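Local structure of endoglucanase (Fervidobacterium pennivorans DSM 9078, 6KDD) at residues I62-H67 against I100-F105; Y74-N79 against V120-Q125; Q237-F242 against R280-E285. The protein probably hydrolyses beta-glucosidic bonds, as a glycoside hydrolase family 5 (cellulase A) enzyme built on a TIM barrel. All coordinates share one frame; numbering follows the deposited sequence.

Contact 1. Residues I62-H67 against I100-F105; sequences IRWSAH and INTHHF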
loop_
_atom_site.group_PDB
_atom_site.type_symbol
_atom_site.label_atom_id
_atom_site.label_comp_id
_atom_site.label_asym_id
_atom_site.label_seq_id
_atom_site.Cartn_x
_atom_site.Cartn_y
_atom_site.Cartn_z
ATOM N N ILE A 62 6.820 3.317 4.644
ATOM C CA ILE A 62 7.981 3.662 5.451
ATOM C C ILE A 62 9.207 3.736 4.526
ATOM O O ILE A 62 9.556 2.736 3.886
ATOM C CB ILE A 62 8.227 2.566 6.519
ATOM C CG1 ILE A 62 7.087 2.413 7.535
ATOM C CG2 ILE A 62 9.528 2.822 7.277
ATOM C CD1 ILE A 62 7.335 1.182 8.414
ATOM N N ARG A 63 9.885 4.877 4.623
ATOM C CA ARG A 63 11.087 5.187 3.844
ATOM C C ARG A 63 12.321 4.815 4.673
ATOM O O ARG A 63 13.054 5.678 5.154
ATOM C CB ARG A 63 11.119 6.667 3.468
ATOM C CG ARG A 63 12.167 6.945 2.391
ATOM C CD ARG A 63 12.400 8.415 2.266
ATOM N NE ARG A 63 11.259 9.052 1.601
ATOM C CZ ARG A 63 11.343 10.004 0.679
ATOM N NH1 ARG A 63 12.536 10.402 0.259
ATOM N NH2 ARG A 63 10.240 10.555 0.189
ATOM N N TRP A 64 12.544 3.506 4.803
ATOM C CA TRP A 64 13.634 3.032 5.647
ATOM C C TRP A 64 14.971 3.530 5.082
ATOM O O TRP A 64 15.877 3.879 5.840
ATOM C CB TRP A 64 13.645 1.509 5.643
ATOM C CG TRP A 64 12.478 0.843 6.298
ATOM C CD1 TRP A 64 11.382 0.320 5.675
ATOM C CD2 TRP A 64 12.338 0.577 7.699
ATOM N NE1 TRP A 64 10.561 -0.258 6.606
ATOM C CE2 TRP A 64 11.121 -0.117 7.851
ATOM C CE3 TRP A 64 13.133 0.848 8.820
ATOM C CZ2 TRP A 64 10.648 -0.555 9.093
ATOM C CZ3 TRP A 64 12.678 0.406 10.052
ATOM C CH2 TRP A 64 11.457 -0.288 10.174
ATOM N N SER A 65 15.031 3.644 3.747
ATOM C CA SER A 65 16.260 3.991 3.046
ATOM C C SER A 65 16.729 5.388 3.450
ATOM O O SER A 65 17.884 5.751 3.255
ATOM C CB SER A 65 16.062 3.873 1.530
ATOM O OG SER A 65 15.190 4.921 1.137
ATOM N N ALA A 66 15.887 6.170 4.115
ATOM C CA ALA A 66 16.356 7.461 4.580
ATOM C C ALA A 66 16.987 7.405 5.963
ATOM O O ALA A 66 17.358 8.453 6.501
ATOM C CB ALA A 66 15.224 8.449 4.624
ATOM N N HIS A 67 17.039 6.214 6.565
ATOM C CA HIS A 67 17.474 6.137 7.964
ATOM C C HIS A 67 18.447 4.966 8.158
ATOM O O HIS A 67 18.391 4.290 9.196
ATOM C CB HIS A 67 16.240 6.006 8.913
ATOM C CG HIS A 67 15.254 7.118 8.745
ATOM N ND1 HIS A 67 14.124 7.007 7.956
ATOM C CD2 HIS A 67 15.282 8.394 9.164
ATOM C CE1 HIS A 67 13.474 8.162 7.940
ATOM N NE2 HIS A 67 14.145 9.027 8.717
ATOM N N ILE A 100 3.573 -3.345 6.961
ATOM C CA ILE A 100 4.696 -2.425 6.838
ATOM C C ILE A 100 5.438 -2.738 5.536
ATOM O O ILE A 100 5.620 -3.904 5.154
ATOM C CB ILE A 100 5.643 -2.489 8.058
ATOM C CG1 ILE A 100 6.168 -3.909 8.316
ATOM C CG2 ILE A 100 4.952 -1.922 9.301
ATOM C CD1 ILE A 100 7.354 -3.933 9.285
ATOM N N ASN A 101 5.904 -1.674 4.883
ATOM C CA ASN A 101 6.608 -1.858 3.628
ATOM C C ASN A 101 7.955 -1.135 3.665
ATOM O O ASN A 101 8.369 -0.575 4.690
ATOM C CB ASN A 101 5.742 -1.401 2.445
ATOM C CG ASN A 101 5.653 0.107 2.342
ATOM O OD1 ASN A 101 6.444 0.843 2.943
ATOM N ND2 ASN A 101 4.685 0.574 1.565
ATOM N N THR A 102 8.623 -1.135 2.494
ATOM C CA THR A 102 9.617 -0.132 2.173
ATOM C C THR A 102 9.036 0.707 1.019
ATOM O O THR A 102 8.392 0.164 0.130
ATOM C CB THR A 102 10.968 -0.785 1.807
ATOM O OG1 THR A 102 11.421 -1.465 2.979
ATOM C CG2 THR A 102 12.018 0.210 1.350
ATOM N N HIS A 103 9.266 2.018 1.051
ATOM C CA HIS A 103 8.563 2.947 0.180
ATOM C C HIS A 103 9.492 4.108 -0.156
ATOM O O HIS A 103 10.226 4.582 0.712
ATOM C CB HIS A 103 7.371 3.478 1.016
ATOM C CG HIS A 103 6.127 3.892 0.296
ATOM N ND1 HIS A 103 6.036 5.087 -0.422
ATOM C CD2 HIS A 103 4.884 3.372 0.309
ATOM C CE1 HIS A 103 4.785 5.271 -0.830
ATOM N NE2 HIS A 103 4.069 4.227 -0.409
ATOM N N HIS A 104 9.405 4.631 -1.383
ATOM C CA HIS A 104 10.174 5.812 -1.793
ATOM C C HIS A 104 11.682 5.606 -1.599
ATOM O O HIS A 104 12.368 6.514 -1.108
ATOM C CB HIS A 104 9.684 7.136 -1.166
ATOM C CG HIS A 104 8.314 7.522 -1.645
ATOM N ND1 HIS A 104 7.380 8.201 -0.851
ATOM C CD2 HIS A 104 7.687 7.272 -2.820
ATOM C CE1 HIS A 104 6.256 8.392 -1.547
ATOM N NE2 HIS A 104 6.418 7.805 -2.740
ATOM N N PHE A 105 12.184 4.442 -2.058
ATOM C CA PHE A 105 13.626 4.185 -2.065
ATOM C C PHE A 105 14.160 4.732 -3.393
ATOM O O PHE A 105 14.221 3.992 -4.369
ATOM C CB PHE A 105 13.898 2.680 -1.923
ATOM C CG PHE A 105 15.353 2.317 -1.674
ATOM C CD1 PHE A 105 16.355 3.270 -1.808
ATOM C CD2 PHE A 105 15.707 1.026 -1.297
ATOM C CE1 PHE A 105 17.687 2.943 -1.568
ATOM C CE2 PHE A 105 17.038 0.685 -1.070
ATOM C CZ PHE A 105 18.018 1.651 -1.217
HETATM O O HOH W 1 12.924 3.497 1.471
#
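Ser65 lays its CB over one face of the Phe105 ring, a CH-pi contact with CB 3.6 Å from the ring centroid, offset toward the rim on the side of CD1. The two segments leave neighbouring parallel strands of the TIM barrel, 57-60 and 97-101, and pack where these run into their loops. With OG between its backbone N and carbonyl carbon (chi1 70°), Ser65 also reaches a water, which in turn donates to His103 O. Asn101 is used twice. Its OD1 accepts from Ile62 N at 3.0 Å, while its backbone O takes the indole N-H of Trp64, NE1 to O 2.9 Å; that oxygen lies near the indole plane, yet the bond is bent (131° at the hydrogen). Backbone meets backbone in the weak bond from His103 N to Ile62 O and in the CA-H...O contact of Arg63 CA with His103 O, 3.3 Å. Arg63 turns one face of its guanidinium to His104 CB, the ring and guanidinium planes 70° apart; Arg63 NE and His104 ND1 both hydrogen-bond to Glu31 O, and Arg63 NH1 to a glycerol. On the side of helix 78-93, Ile62 CD1 meets Ile100 CG2 at 4.0 Å.

Contact 2. Residues Y74-N79 against V120-Q125; sequences YDIDRN and VEIWRQ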
loop_
_atom_site.group_PDB
_atom_site.type_symbol
_atom_site.label_atom_id
_atom_site.label_comp_id
_atom_site.label_asym_id
_atom_site.label_seq_id
_atom_site.Cartn_x
_atom_site.Cartn_y
_atom_site.Cartn_z
ATOM N N TYR A 74 24.443 -1.767 6.237
ATOM C CA TYR A 74 23.467 -0.701 6.074
ATOM C C TYR A 74 22.493 -0.684 7.252
ATOM O O TYR A 74 21.273 -0.811 7.058
ATOM C CB TYR A 74 22.736 -0.867 4.739
ATOM C CG TYR A 74 23.641 -1.175 3.572
ATOM C CD1 TYR A 74 24.484 -0.204 3.045
ATOM C CD2 TYR A 74 23.645 -2.441 2.997
ATOM C CE1 TYR A 74 25.309 -0.486 1.965
ATOM C CE2 TYR A 74 24.465 -2.731 1.919
ATOM C CZ TYR A 74 25.298 -1.752 1.405
ATOM O OH TYR A 74 26.092 -2.062 0.336
ATOM N N ASP A 75 23.055 -0.482 8.455
ATOM C CA ASP A 75 22.305 -0.605 9.697
ATOM C C ASP A 75 21.223 0.461 9.701
ATOM O O ASP A 75 21.513 1.628 9.465
ATOM C CB ASP A 75 23.178 -0.423 10.942
ATOM C CG ASP A 75 24.122 -1.583 11.219
ATOM O OD1 ASP A 75 23.892 -2.723 10.708
ATOM O OD2 ASP A 75 25.073 -1.345 11.954
ATOM N N ILE A 76 19.979 0.034 9.935
ATOM C CA ILE A 76 18.912 0.992 10.156
ATOM C C ILE A 76 19.224 1.651 11.480
ATOM O O ILE A 76 19.564 0.960 12.453
ATOM C CB ILE A 76 17.530 0.292 10.200
ATOM C CG1 ILE A 76 17.185 -0.310 8.841
ATOM C CG2 ILE A 76 16.440 1.246 10.697
ATOM C CD1 ILE A 76 16.199 -1.450 8.905
ATOM N N ASP A 77 19.050 2.965 11.514
ATOM C CA ASP A 77 19.198 3.733 12.731
ATOM C C ASP A 77 18.284 3.161 13.822
ATOM O O ASP A 77 17.107 2.912 13.577
ATOM C CB ASP A 77 18.931 5.183 12.379
ATOM C CG ASP A 77 18.701 6.080 13.566
ATOM O OD1 ASP A 77 18.458 5.562 14.676
ATOM O OD2 ASP A 77 18.785 7.292 13.370
ATOM N N ARG A 78 18.815 2.987 15.050
ATOM C CA ARG A 78 18.072 2.334 16.124
ATOM C C ARG A 78 16.844 3.143 16.555
ATOM O O ARG A 78 15.812 2.551 16.806
ATOM C CB ARG A 78 18.943 2.012 17.351
ATOM C CG ARG A 78 19.863 0.805 17.194
ATOM C CD ARG A 78 19.210 -0.536 16.874
ATOM N NE ARG A 78 20.225 -1.519 16.498
ATOM C CZ ARG A 78 20.700 -1.737 15.262
ATOM N NH1 ARG A 78 20.243 -1.056 14.220
ATOM N NH2 ARG A 78 21.640 -2.651 15.073
ATOM N N ASN A 79 16.949 4.467 16.697
ATOM C CA ASN A 79 15.808 5.292 17.075
ATOM C C ASN A 79 14.684 5.245 16.026
ATOM O O ASN A 79 13.513 5.409 16.384
ATOM C CB ASN A 79 16.184 6.764 17.231
ATOM C CG ASN A 79 17.390 6.942 18.129
ATOM O OD1 ASN A 79 17.482 6.311 19.176
ATOM N ND2 ASN A 79 18.333 7.775 17.712
ATOM N N VAL A 120 17.797 -5.728 0.162
ATOM C CA VAL A 120 17.895 -7.056 0.742
ATOM C C VAL A 120 18.256 -6.932 2.227
ATOM O O VAL A 120 17.638 -7.600 3.057
ATOM C CB VAL A 120 18.857 -7.991 -0.041
ATOM C CG1 VAL A 120 19.243 -9.213 0.797
ATOM C CG2 VAL A 120 18.213 -8.489 -1.329
ATOM N N GLU A 121 19.207 -6.039 2.535
ATOM C CA GLU A 121 19.741 -5.888 3.881
ATOM C C GLU A 121 18.764 -5.147 4.790
ATOM O O GLU A 121 18.695 -5.421 5.994
ATOM C CB GLU A 121 21.089 -5.163 3.857
ATOM C CG GLU A 121 22.243 -6.057 3.383
ATOM C CD GLU A 121 22.316 -7.444 4.013
ATOM O OE1 GLU A 121 22.248 -7.548 5.262
ATOM O OE2 GLU A 121 22.390 -8.429 3.264
ATOM N N ILE A 122 18.033 -4.181 4.212
ATOM C CA ILE A 122 16.990 -3.501 4.967
ATOM C C ILE A 122 16.022 -4.552 5.466
ATOM O O ILE A 122 15.723 -4.607 6.664
ATOM C CB ILE A 122 16.315 -2.377 4.127
ATOM C CG1 ILE A 122 17.260 -1.181 4.027
ATOM C CG2 ILE A 122 14.992 -1.948 4.771
ATOM C CD1 ILE A 122 16.852 -0.089 3.015
ATOM N N TRP A 123 15.547 -5.390 4.555
ATOM C CA TRP A 123 14.590 -6.412 4.899
ATOM C C TRP A 123 15.181 -7.450 5.854
ATOM O O TRP A 123 14.435 -8.028 6.636
ATOM C CB TRP A 123 13.931 -7.007 3.658
ATOM C CG TRP A 123 12.743 -6.153 3.329
ATOM C CD1 TRP A 123 12.558 -5.302 2.269
ATOM C CD2 TRP A 123 11.606 -5.995 4.190
ATOM N NE1 TRP A 123 11.333 -4.687 2.376
ATOM C CE2 TRP A 123 10.721 -5.109 3.535
ATOM C CE3 TRP A 123 11.228 -6.584 5.411
ATOM C CZ2 TRP A 123 9.524 -4.716 4.134
ATOM C CZ3 TRP A 123 10.015 -6.245 5.967
ATOM C CH2 TRP A 123 9.191 -5.298 5.346
ATOM N N ARG A 124 16.506 -7.682 5.791
ATOM C CA ARG A 124 17.091 -8.677 6.686
ATOM C C ARG A 124 16.891 -8.177 8.119
ATOM O O ARG A 124 16.468 -8.938 8.997
ATOM C CB ARG A 124 18.584 -8.906 6.387
ATOM C CG ARG A 124 19.248 -9.924 7.319
ATOM C CD ARG A 124 20.782 -9.891 7.260
ATOM N NE ARG A 124 21.275 -9.968 5.877
ATOM C CZ ARG A 124 21.286 -11.066 5.114
ATOM N NH1 ARG A 124 20.857 -12.227 5.574
ATOM N NH2 ARG A 124 21.737 -11.011 3.871
ATOM N N GLN A 125 17.138 -6.882 8.313
ATOM C CA GLN A 125 17.072 -6.249 9.612
ATOM C C GLN A 125 15.635 -6.169 10.118
ATOM O O GLN A 125 15.377 -6.396 11.305
ATOM C CB GLN A 125 17.684 -4.864 9.543
ATOM C CG GLN A 125 19.202 -4.925 9.424
ATOM C CD GLN A 125 19.655 -3.524 9.146
ATOM O OE1 GLN A 125 19.834 -2.728 10.051
ATOM N NE2 GLN A 125 19.789 -3.193 7.866
#
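Gln125 carries the polar part of this contact, using both ends of its amide on the backbone of residues 74-76, the loop that leads into helix 78-93 on the outside of the TIM barrel. Its OE1 accepts from Ile76 N at 2.8 Å, nearly straight (167°) and on an in-plane lone pair, while NE2 donates to Tyr74 O at 2.9 Å from above that carbonyl's plane. NE2 gives a second bond to Glu121 O, one turn back in its own helix, which Gln125 N reaches from the opposite face. Three bonds thus fix the rotation of the amide, carried to the loop on a chain extended beyond CG (chi2 171°).

Apolar contacts flank it. Ile76 runs alongside Gln125 in the opposite sense, its CD1 3.8 Å from Gln125 CB and 4.3 Å from Ile122 CG2; Trp64 touches both isoleucines. Tyr74 presents a ring edge, CD2 lying 3.8 Å from Glu121 CB.

The charged end of Glu121 leads away from Tyr74 into a salt bridge within helix 112-129. Arg124 grips it side-on, NE to OE1 and NH2 to OE2, each 2.7 Å.

Contact 3. Residues Q237-F242 against R280-E285; sequences QIRSHF and RKMAEE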
loop_
_atom_site.group_PDB
_atom_site.type_symbol
_atom_site.label_atom_id
_atom_site.label_comp_id
_atom_site.label_asym_id
_atom_site.label_seq_id
_atom_site.Cartn_x
_atom_site.Cartn_y
_atom_site.Cartn_z
ATOM N N GLN A 237 -15.775 -0.015 -16.979
ATOM C CA GLN A 237 -14.327 0.132 -17.113
ATOM C C GLN A 237 -13.610 -0.434 -15.881
ATOM O O GLN A 237 -12.679 -1.218 -16.024
ATOM C CB GLN A 237 -13.941 1.612 -17.148
ATOM C CG GLN A 237 -14.422 2.364 -18.376
ATOM C CD GLN A 237 -13.480 2.098 -19.521
ATOM O OE1 GLN A 237 -12.321 2.504 -19.507
ATOM N NE2 GLN A 237 -13.969 1.367 -20.504
ATOM N N ILE A 238 -14.064 -0.046 -14.673
ATOM C CA ILE A 238 -13.452 -0.541 -13.438
ATOM C C ILE A 238 -13.558 -2.067 -13.405
ATOM O O ILE A 238 -12.560 -2.751 -13.170
ATOM C CB ILE A 238 -14.046 0.131 -12.176
ATOM C CG1 ILE A 238 -13.898 1.659 -12.241
ATOM C CG2 ILE A 238 -13.426 -0.474 -10.909
ATOM C CD1 ILE A 238 -14.600 2.413 -11.135
ATOM N N ARG A 239 -14.754 -2.595 -13.717
ATOM C CA ARG A 239 -14.961 -4.039 -13.737
ATOM C C ARG A 239 -14.023 -4.768 -14.701
ATOM O O ARG A 239 -13.544 -5.858 -14.380
ATOM C CB ARG A 239 -16.411 -4.429 -14.027
ATOM C CG ARG A 239 -16.625 -5.936 -13.939
ATOM C CD ARG A 239 -18.019 -6.333 -14.335
ATOM N NE ARG A 239 -18.902 -5.217 -14.037
ATOM C CZ ARG A 239 -19.549 -5.057 -12.891
ATOM N NH1 ARG A 239 -19.430 -5.969 -11.944
ATOM N NH2 ARG A 239 -20.329 -4.003 -12.720
ATOM N N SER A 240 -13.779 -4.212 -15.893
ATOM C CA SER A 240 -12.832 -4.840 -16.811
ATOM C C SER A 240 -11.446 -4.906 -16.186
ATOM O O SER A 240 -10.757 -5.916 -16.309
ATOM C CB SER A 240 -12.719 -4.135 -18.149
ATOM O OG SER A 240 -13.999 -3.881 -18.678
ATOM N N HIS A 241 -10.992 -3.794 -15.596
ATOM C CA HIS A 241 -9.662 -3.829 -15.013
ATOM C C HIS A 241 -9.613 -4.874 -13.893
ATOM O O HIS A 241 -8.632 -5.602 -13.745
ATOM C CB HIS A 241 -9.271 -2.422 -14.540
ATOM C CG HIS A 241 -9.363 -1.402 -15.621
ATOM N ND1 HIS A 241 -9.547 -0.058 -15.364
ATOM C CD2 HIS A 241 -9.331 -1.527 -16.966
ATOM C CE1 HIS A 241 -9.580 0.606 -16.504
ATOM N NE2 HIS A 241 -9.452 -0.274 -17.496
ATOM N N PHE A 242 -10.677 -4.946 -13.089
ATOM C CA PHE A 242 -10.613 -5.796 -11.906
ATOM C C PHE A 242 -10.834 -7.261 -12.289
ATOM O O PHE A 242 -10.321 -8.159 -11.627
ATOM C CB PHE A 242 -11.656 -5.346 -10.888
ATOM C CG PHE A 242 -11.189 -4.203 -10.014
ATOM C CD1 PHE A 242 -10.411 -3.176 -10.535
ATOM C CD2 PHE A 242 -11.480 -4.202 -8.653
ATOM C CE1 PHE A 242 -9.966 -2.138 -9.721
ATOM C CE2 PHE A 242 -11.026 -3.163 -7.834
ATOM C CZ PHE A 242 -10.279 -2.136 -8.372
ATOM N N ARG A 280 -14.328 0.480 -4.470
ATOM C CA ARG A 280 -14.384 -0.343 -3.269
ATOM C C ARG A 280 -15.346 -1.524 -3.451
ATOM O O ARG A 280 -15.008 -2.663 -3.123
ATOM C CB ARG A 280 -14.738 0.523 -2.057
ATOM C CG ARG A 280 -14.632 -0.229 -0.733
ATOM C CD ARG A 280 -15.971 -0.870 -0.406
ATOM N NE ARG A 280 -16.840 0.227 -0.075
ATOM C CZ ARG A 280 -18.156 0.152 0.032
ATOM N NH1 ARG A 280 -18.791 -0.992 -0.162
ATOM N NH2 ARG A 280 -18.839 1.236 0.348
ATOM N N LYS A 281 -16.556 -1.260 -3.959
ATOM C CA LYS A 281 -17.506 -2.342 -4.220
ATOM C C LYS A 281 -16.961 -3.322 -5.254
ATOM O O LYS A 281 -17.226 -4.514 -5.175
ATOM C CB LYS A 281 -18.859 -1.826 -4.702
ATOM C CG LYS A 281 -19.650 -1.062 -3.652
ATOM C CD LYS A 281 -20.876 -0.412 -4.246
ATOM C CE LYS A 281 -22.154 -0.896 -3.591
ATOM N NZ LYS A 281 -22.413 -0.203 -2.304
ATOM N N MET A 282 -16.155 -2.848 -6.205
ATOM C CA MET A 282 -15.584 -3.768 -7.181
ATOM C C MET A 282 -14.547 -4.672 -6.526
ATOM O O MET A 282 -14.454 -5.855 -6.859
ATOM C CB MET A 282 -14.958 -3.054 -8.383
ATOM C CG MET A 282 -15.003 -3.882 -9.674
ATOM S SD MET A 282 -16.731 -4.119 -10.239
ATOM C CE MET A 282 -17.075 -2.538 -11.011
ATOM N N ALA A 283 -13.754 -4.130 -5.595
ATOM C CA ALA A 283 -12.767 -4.957 -4.903
ATOM C C ALA A 283 -13.509 -6.021 -4.084
ATOM O O ALA A 283 -13.156 -7.197 -4.114
ATOM C CB ALA A 283 -11.886 -4.051 -4.021
ATOM N N GLU A 284 -14.603 -5.627 -3.425
ATOM C CA GLU A 284 -15.414 -6.562 -2.648
ATOM C C GLU A 284 -16.034 -7.640 -3.537
ATOM O O GLU A 284 -15.980 -8.824 -3.196
ATOM C CB GLU A 284 -16.458 -5.806 -1.827
ATOM C CG GLU A 284 -15.807 -5.066 -0.678
ATOM C CD GLU A 284 -16.696 -4.460 0.381
ATOM O OE1 GLU A 284 -17.817 -4.016 0.043
ATOM O OE2 GLU A 284 -16.229 -4.410 1.553
ATOM N N GLU A 285 -16.537 -7.229 -4.710
ATOM C CA GLU A 285 -17.149 -8.140 -5.665
ATOM C C GLU A 285 -16.155 -9.224 -6.039
ATOM O O GLU A 285 -16.554 -10.380 -6.089
ATOM C CB GLU A 285 -17.678 -7.401 -6.895
ATOM C CG GLU A 285 -18.260 -8.302 -7.987
ATOM C CD GLU A 285 -18.883 -7.483 -9.105
ATOM O OE1 GLU A 285 -19.821 -6.730 -8.803
ATOM O OE2 GLU A 285 -18.402 -7.551 -10.260
#
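Two outer helices, 232-252 and 269-285, pack here, their axes 10.1 Å apart at closest approach and crossing at -38°. Met282 fills the interface: with CG anti to the backbone N (chi1 -151°) and bends at chi2 and chi3, its chain passes Ile238 and Phe242 and ends at Arg239. Ile238 CG2 lies 3.9 Å from Met282 CB, and Met282 CB also lies 3.7 Å from Phe242 CD2, meeting that ring obliquely. Beyond CG the thioether turns toward Arg239, where the methyl CE sits 3.6 Å from Arg239 CB and SD lies over one face of the guanidinium, toward its rim.

In the TIM barrel these helices precede strands 256-261 and 289-292, and the inner side of the contact reaches the barrel wall: Phe242 and Ala283 both touch Leu258, and the Phe242 ring meets Phe202 and Tyr204 edge-to-face. Across the interface the edge of that ring faces Ala283, with CE2 4.0 Å from Ala283 CB. Farther out, Arg239 NH1 and Glu285 OE2 form a salt bridge whose modelled length, 2.5 Å, is short enough to be doubtful in detail. The guanidinium and carboxylate are nearly coplanar, 19° apart, and Glu285 gets there on a chain extended beyond CG.

Contacts 1 and 2 form one continuous region. Their centres lie 10 Å apart, their segments alternate along the chain, and they meet where Trp64 packs on Ile76 and Ile122 and where His67 O probably accepts from Asp77 N. Contact 1, buried at the ends of barrel strands, combines hydrogen bonds from backbone, asparagine and indole groups with aromatic packing. Contact 2, farther out and partly buried, joins a loop to a helix, its cross-contact hydrogen bonds all made by one glutamine amide, with apolar contacts beside it. Contact 3, largely buried like contact 1, lies on the opposite side of the chain's centre; there two helices meet through apolar side chains, with an ion pair at the more exposed side.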